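Local coordinates for Lic12234 (PDB 4TZH), which is of unknown function but, as a leucine-rich repeat protein of a pathogenic leptospire, may act as a virulence factor through protein binding, at residues Tyr68-Arg73 and Val91-Gly96; Leu115-Asn120 and Val136-Ser141. All blocks are in the same frame, centred on the assembly; numbering follows the deposited sequence. Where two conformers were deposited one is given.

Contact 1. Residues Tyr68-Arg73 and Val91-Gly96; sequences YLDISR and VLFLNG. With ZN (zinc ion), chain C.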
loop_
_atom_site.group_PDB
_atom_site.type_symbol
_atom_site.label_atom_id
_atom_site.label_comp_id
_atom_site.label_asym_id
_atom_site.label_seq_id
_atom_site.Cartn_x
_atom_site.Cartn_y
_atom_site.Cartn_z
ATOM N N TYR A 68 -9.740 -1.167 -0.846
ATOM C CA TYR A 68 -8.721 -1.091 -1.896
ATOM C C TYR A 68 -8.259 0.347 -2.044
ATOM O O TYR A 68 -9.095 1.251 -2.076
ATOM C CB TYR A 68 -9.312 -1.567 -3.247
ATOM C CG TYR A 68 -10.114 -2.836 -3.148
ATOM C CD1 TYR A 68 -9.499 -4.045 -2.876
ATOM C CD2 TYR A 68 -11.473 -2.845 -3.425
ATOM C CE1 TYR A 68 -10.231 -5.227 -2.798
ATOM C CE2 TYR A 68 -12.215 -4.021 -3.365
ATOM C CZ TYR A 68 -11.585 -5.203 -3.056
ATOM O OH TYR A 68 -12.301 -6.379 -2.973
ATOM N N LEU A 69 -6.944 0.550 -2.109
ATOM C CA LEU A 69 -6.412 1.895 -2.246
ATOM C C LEU A 69 -5.308 1.820 -3.278
ATOM O O LEU A 69 -4.294 1.109 -3.083
ATOM C CB LEU A 69 -5.860 2.361 -0.888
ATOM C CG LEU A 69 -5.231 3.745 -0.841
ATOM C CD1 LEU A 69 -6.197 4.819 -1.354
ATOM C CD2 LEU A 69 -4.812 4.069 0.596
ATOM N N ASP A 70 -5.498 2.551 -4.370
ATOM C CA ASP A 70 -4.534 2.605 -5.468
ATOM C C ASP A 70 -3.948 4.011 -5.524
ATOM O O ASP A 70 -4.648 4.935 -5.928
ATOM C CB ASP A 70 -5.222 2.257 -6.781
ATOM C CG ASP A 70 -4.362 2.552 -7.992
ATOM O OD1 ASP A 70 -3.150 2.661 -7.832
ATOM O OD2 ASP A 70 -4.938 2.676 -9.088
ATOM N N ILE A 71 -2.708 4.148 -5.082
ATOM C CA ILE A 71 -1.998 5.439 -5.129
ATOM C C ILE A 71 -0.766 5.312 -5.984
ATOM O O ILE A 71 0.209 6.025 -5.795
ATOM C CB ILE A 71 -1.574 5.998 -3.768
ATOM C CG1 ILE A 71 -2.401 5.391 -2.644
ATOM C CG2 ILE A 71 -1.609 7.528 -3.832
ATOM C CD1 ILE A 71 -1.922 5.794 -1.188
ATOM N N SER A 72 -0.820 4.405 -6.936
ATOM C CA SER A 72 0.318 4.187 -7.814
ATOM C C SER A 72 0.625 5.381 -8.681
ATOM O O SER A 72 -0.259 6.170 -8.972
ATOM C CB SER A 72 0.071 2.969 -8.692
ATOM O OG SER A 72 -1.077 3.114 -9.512
ATOM N N ARG A 73 1.885 5.502 -9.105
ATOM C CA ARG A 73 2.280 6.561 -10.058
ATOM C C ARG A 73 1.988 7.960 -9.531
ATOM O O ARG A 73 1.350 8.800 -10.203
ATOM C CB ARG A 73 1.692 6.323 -11.460
ATOM C CG ARG A 73 2.265 5.069 -12.117
ATOM C CD ARG A 73 1.927 4.960 -13.605
ATOM N NE ARG A 73 2.351 6.154 -14.327
ATOM C CZ ARG A 73 1.972 6.454 -15.564
ATOM N NH1 ARG A 73 1.146 5.650 -16.227
ATOM N NH2 ARG A 73 2.405 7.565 -16.145
ATOM N N VAL A 91 -5.949 -4.428 -0.240
ATOM C CA VAL A 91 -4.998 -4.282 -1.344
ATOM C C VAL A 91 -4.503 -2.847 -1.347
ATOM O O VAL A 91 -5.331 -1.918 -1.274
ATOM C CB VAL A 91 -5.665 -4.572 -2.698
ATOM C CG1 VAL A 91 -4.665 -4.397 -3.862
ATOM C CG2 VAL A 91 -6.270 -5.978 -2.714
ATOM N N LEU A 92 -3.191 -2.678 -1.424
ATOM C CA LEU A 92 -2.588 -1.348 -1.435
ATOM C C LEU A 92 -1.563 -1.291 -2.572
ATOM O O LEU A 92 -0.560 -2.019 -2.549
ATOM C CB LEU A 92 -1.921 -1.087 -0.089
ATOM C CG LEU A 92 -1.184 0.235 0.059
ATOM C CD1 LEU A 92 -2.062 1.437 -0.324
ATOM C CD2 LEU A 92 -0.744 0.414 1.533
ATOM N N PHE A 93 -1.843 -0.446 -3.571
ATOM C CA PHE A 93 -0.902 -0.235 -4.669
ATOM C C PHE A 93 -0.130 1.056 -4.419
ATOM O O PHE A 93 -0.719 2.143 -4.428
ATOM C CB PHE A 93 -1.625 -0.103 -6.018
ATOM C CG PHE A 93 -2.276 -1.342 -6.550
ATOM C CD1 PHE A 93 -1.558 -2.241 -7.328
ATOM C CD2 PHE A 93 -3.644 -1.523 -6.431
ATOM C CE1 PHE A 93 -2.184 -3.391 -7.849
ATOM C CE2 PHE A 93 -4.259 -2.663 -6.946
ATOM C CZ PHE A 93 -3.517 -3.594 -7.622
ATOM N N LEU A 94 1.176 0.931 -4.161
ATOM C CA LEU A 94 2.037 2.076 -3.915
ATOM C C LEU A 94 3.161 2.098 -4.919
ATOM O O LEU A 94 4.130 2.855 -4.718
ATOM C CB LEU A 94 2.607 2.046 -2.496
ATOM C CG LEU A 94 1.736 2.741 -1.491
ATOM C CD1 LEU A 94 2.143 2.302 -0.079
ATOM C CD2 LEU A 94 1.993 4.269 -1.613
ATOM N N ASN A 95 3.035 1.322 -5.987
ATOM C CA ASN A 95 4.130 1.266 -6.950
ATOM C C ASN A 95 4.316 2.604 -7.668
ATOM O O ASN A 95 3.324 3.285 -7.942
ATOM C CB ASN A 95 3.904 0.161 -7.924
ATOM C CG ASN A 95 2.531 0.112 -8.475
ATOM O OD1 ASN A 95 1.549 -0.140 -7.723
ATOM N ND2 ASN A 95 2.424 0.339 -9.782
ATOM N N GLY A 96 5.560 2.922 -8.015
ATOM C CA GLY A 96 5.819 4.145 -8.757
ATOM C C GLY A 96 5.628 5.376 -7.908
ATOM O O GLY A 96 4.792 6.231 -8.234
HETATM ZN ZN ZN C . -6.642 2.102 -9.800
#

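Contact 2. Residues Leu115-Asn120 and Val136-Ser141; sequences LYLNNN and VSLSLS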
loop_
_atom_site.group_PDB
_atom_site.type_symbol
_atom_site.label_atom_id
_atom_site.label_comp_id
_atom_site.label_asym_id
_atom_site.label_seq_id
_atom_site.Cartn_x
_atom_site.Cartn_y
_atom_site.Cartn_z
ATOM N N LEU A 115 0.468 -6.084 -1.164
ATOM C CA LEU A 115 1.150 -4.805 -1.023
ATOM C C LEU A 115 2.151 -4.656 -2.167
ATOM O O LEU A 115 3.089 -5.456 -2.240
ATOM C CB LEU A 115 1.843 -4.736 0.339
ATOM C CG LEU A 115 2.667 -3.499 0.639
ATOM C CD1 LEU A 115 1.887 -2.195 0.395
ATOM C CD2 LEU A 115 3.166 -3.513 2.061
ATOM N N TYR A 116 1.928 -3.688 -3.037
ATOM C CA TYR A 116 2.837 -3.454 -4.159
ATOM C C TYR A 116 3.640 -2.206 -3.903
ATOM O O TYR A 116 3.073 -1.110 -3.759
ATOM C CB TYR A 116 2.038 -3.238 -5.450
ATOM C CG TYR A 116 1.612 -4.505 -6.137
ATOM C CD1 TYR A 116 2.495 -5.211 -6.954
ATOM C CD2 TYR A 116 0.330 -5.002 -5.981
ATOM C CE1 TYR A 116 2.102 -6.385 -7.599
ATOM C CE2 TYR A 116 -0.089 -6.149 -6.669
ATOM C CZ TYR A 116 0.815 -6.856 -7.429
ATOM O OH TYR A 116 0.385 -7.968 -8.115
ATOM N N LEU A 117 4.946 -2.357 -3.812
ATOM C CA LEU A 117 5.861 -1.252 -3.518
ATOM C C LEU A 117 6.896 -1.146 -4.621
ATOM O O LEU A 117 7.905 -0.446 -4.394
ATOM C CB LEU A 117 6.532 -1.460 -2.160
ATOM C CG LEU A 117 5.630 -1.219 -0.963
ATOM C CD1 LEU A 117 6.185 -1.876 0.279
ATOM C CD2 LEU A 117 5.449 0.309 -0.716
ATOM N N ASN A 118 6.641 -1.745 -5.792
ATOM C CA ASN A 118 7.612 -1.713 -6.902
ATOM C C ASN A 118 7.958 -0.274 -7.262
ATOM O O ASN A 118 7.114 0.608 -7.159
ATOM C CB ASN A 118 7.035 -2.333 -8.169
ATOM C CG ASN A 118 6.221 -3.577 -7.962
ATOM O OD1 ASN A 118 5.278 -3.611 -7.148
ATOM N ND2 ASN A 118 6.458 -4.549 -8.833
ATOM N N ASN A 119 9.176 -0.052 -7.770
ATOM C CA ASN A 119 9.563 1.265 -8.261
ATOM C C ASN A 119 9.407 2.384 -7.258
ATOM O O ASN A 119 8.728 3.392 -7.517
ATOM C CB ASN A 119 8.805 1.578 -9.575
ATOM C CG ASN A 119 9.044 0.559 -10.651
ATOM O OD1 ASN A 119 8.169 -0.239 -10.984
ATOM N ND2 ASN A 119 10.244 0.540 -11.180
ATOM N N ASN A 120 10.065 2.213 -6.124
ATOM C CA ASN A 120 10.217 3.216 -5.070
ATOM C C ASN A 120 11.716 3.261 -4.761
ATOM O O ASN A 120 12.524 2.740 -5.556
ATOM C CB ASN A 120 9.356 2.905 -3.841
ATOM C CG ASN A 120 7.942 3.372 -4.053
ATOM O OD1 ASN A 120 7.662 4.571 -3.920
ATOM N ND2 ASN A 120 7.038 2.457 -4.362
ATOM N N VAL A 136 -0.150 -11.869 1.759
ATOM C CA VAL A 136 0.053 -13.006 0.870
ATOM C C VAL A 136 1.085 -12.674 -0.211
ATOM O O VAL A 136 1.838 -13.532 -0.677
ATOM C CB VAL A 136 -1.310 -13.421 0.263
ATOM C CG1 VAL A 136 -1.165 -14.532 -0.768
ATOM C CG2 VAL A 136 -2.289 -13.848 1.367
ATOM N N SER A 137 1.105 -11.402 -0.628
ATOM C CA SER A 137 2.024 -11.035 -1.695
ATOM C C SER A 137 2.672 -9.695 -1.366
ATOM O O SER A 137 1.972 -8.735 -1.024
ATOM C CB SER A 137 1.254 -10.925 -3.013
ATOM O OG SER A 137 2.168 -10.585 -4.047
ATOM N N LEU A 138 4.010 -9.653 -1.431
ATOM C CA LEU A 138 4.762 -8.437 -1.146
ATOM C C LEU A 138 5.711 -8.213 -2.308
ATOM O O LEU A 138 6.610 -9.045 -2.509
ATOM C CB LEU A 138 5.511 -8.552 0.170
ATOM C CG LEU A 138 6.419 -7.401 0.579
ATOM C CD1 LEU A 138 5.662 -6.058 0.616
ATOM C CD2 LEU A 138 7.067 -7.675 1.934
ATOM N N SER A 139 5.529 -7.107 -3.042
ATOM C CA SER A 139 6.352 -6.825 -4.197
ATOM C C SER A 139 7.217 -5.625 -3.943
ATOM O O SER A 139 6.682 -4.553 -3.634
ATOM C CB SER A 139 5.463 -6.615 -5.399
ATOM O OG SER A 139 6.315 -6.611 -6.525
ATOM N N LEU A 140 8.524 -5.815 -3.995
ATOM C CA LEU A 140 9.520 -4.776 -3.704
ATOM C C LEU A 140 10.476 -4.644 -4.886
ATOM O O LEU A 140 11.598 -4.164 -4.691
ATOM C CB LEU A 140 10.316 -5.171 -2.433
ATOM C CG LEU A 140 9.487 -5.103 -1.147
ATOM C CD1 LEU A 140 10.106 -5.951 -0.062
ATOM C CD2 LEU A 140 9.305 -3.648 -0.699
ATOM N N SER A 141 10.044 -5.012 -6.087
ATOM C CA SER A 141 10.988 -4.949 -7.185
ATOM C C SER A 141 11.386 -3.530 -7.504
ATOM O O SER A 141 10.620 -2.592 -7.254
ATOM C CB SER A 141 10.452 -5.631 -8.430
ATOM O OG SER A 141 9.204 -5.078 -8.814
HETATM O O HOH W 1 2.322 -7.743 -4.355
HETATM O O HOH W 2 9.556 -3.159 -10.930
#

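Contact 1. Residues Tyr68-Arg73 and Val91-Gly96
Two successive strands of a leucine-rich repeat sheet, 68-70 and 91-93, meet here in parallel, their directions only 4° apart. The ladder evidence is a backbone alternation: Leu-69 N donates to Val-91 O, Phe-93 N to Leu-69 O at 2.9 Å, and Ile-71 N to Phe-93 O. Past the strand ends the pairing persists, with Arg-73 N donating to Asn-95 O at 2.9 Å. On the buried face Leu-69 and Leu-92 lie side by side and point the same way, CD2 of Leu-69 lying 3.9 Å from CD1 of Leu-92. The other face carries Tyr-68, Val-91, Asp-70 and Phe-93. There the Val-91 CG2 methyl meets the edge of the Tyr-68 ring, 3.8 Å from CD1. Asp-70 has CG anti to its backbone N (chi1 169°), and its two oxygens do different work. Asp-70 OD2 binds zinc at 1.9 Å. Asp-70 OD1 accepts from Ser-72 N at 3.0 Å, closing an Asx turn. The same Asp-70 OD1 takes Ser-72 OG on its syn lone pair at 2.7 Å. This double grip probably fixes the carboxylate's rotation and so positions the metal-binding oxygen. Asp-70 OD1 also lies 3.6 Å from Phe-93 CB. His-47 supplies a further ligand to the zinc from strand 45-47, which pairs with the other edge of strand 68-70, whereas strand 114-116 flanks strand 91-93.

Contact 2. Residues Leu115-Asn120 and Val136-Ser141
Asn-118 reaches across to Ser-139 and Ser-141, and in the conformers described its side chain can be followed outward. Asn-118 CB lies 3.6 Å from Ser-141 OG. Asn-118 CG, anti to the carbonyl carbon (chi1 -41°), lies 3.4 Å from both Ser-139 OG and Ser-141 OG. The amide tip lies beside Ser-139: Asn-118 OD1 is 3.5 Å from Ser-139 CB and in plane at the Tyr-116 ring edge, while Asn-118 ND2 also comes 2.8 Å from Ser-141 OG. Ser-139 CB meets CD1 of Tyr-116. Over the centre of one face of that ring stands a water that donates to Leu-115 O and hydrogen-bonds Ser-137 OG. A second water, donating to Asn-119 OD1, joins it with Ser-141 OG in the same conformer. The backbones run in parallel: Leu-115 N donates to Ser-137 O, Ser-139 N to Leu-115 O, Leu-117 N to Ser-139 O at 2.8 Å, and Asn-119 N to Ser-141 O. On the buried side the leucines pack: Leu-115 beside Leu-138 in the strands, and just beyond them Leu-117 beside Leu-140, CD1 of Leu-117 lying 3.7 Å from CD2 of Leu-140. Asn-120 ND2 donates to Leu-117 O in a nearly straight bond (172°), from above the carbonyl plane. Regularly spaced leucines and a buried asparagine whose amide donates to backbone carbonyls, here Leu-117 O and Leu-94 O, are the signature of the leucine-rich repeat.

In the fold
Contact 1 closes before contact 2 opens along the chain, and their centres lie 10 Å apart in one eight-stranded parallel sheet whose strand order follows the sequence. Strands 91-93 and 114-116 are neighbours, so the two contacts join directly: Leu-94 N to Tyr-116 O (2.8 Å) and Gly-96 N to Asn-118 O (2.9 Å) are probable hydrogen bonds, and the rings of Phe-93 and Tyr-116 meet nearly parallel, about 5° apart. Asn-120 links them further by donating to Leu-94 O. Four consecutive strands thus form one continuous run of the repeat solenoid, its leucines packed on the inner side, and the repeats lock together strand by strand.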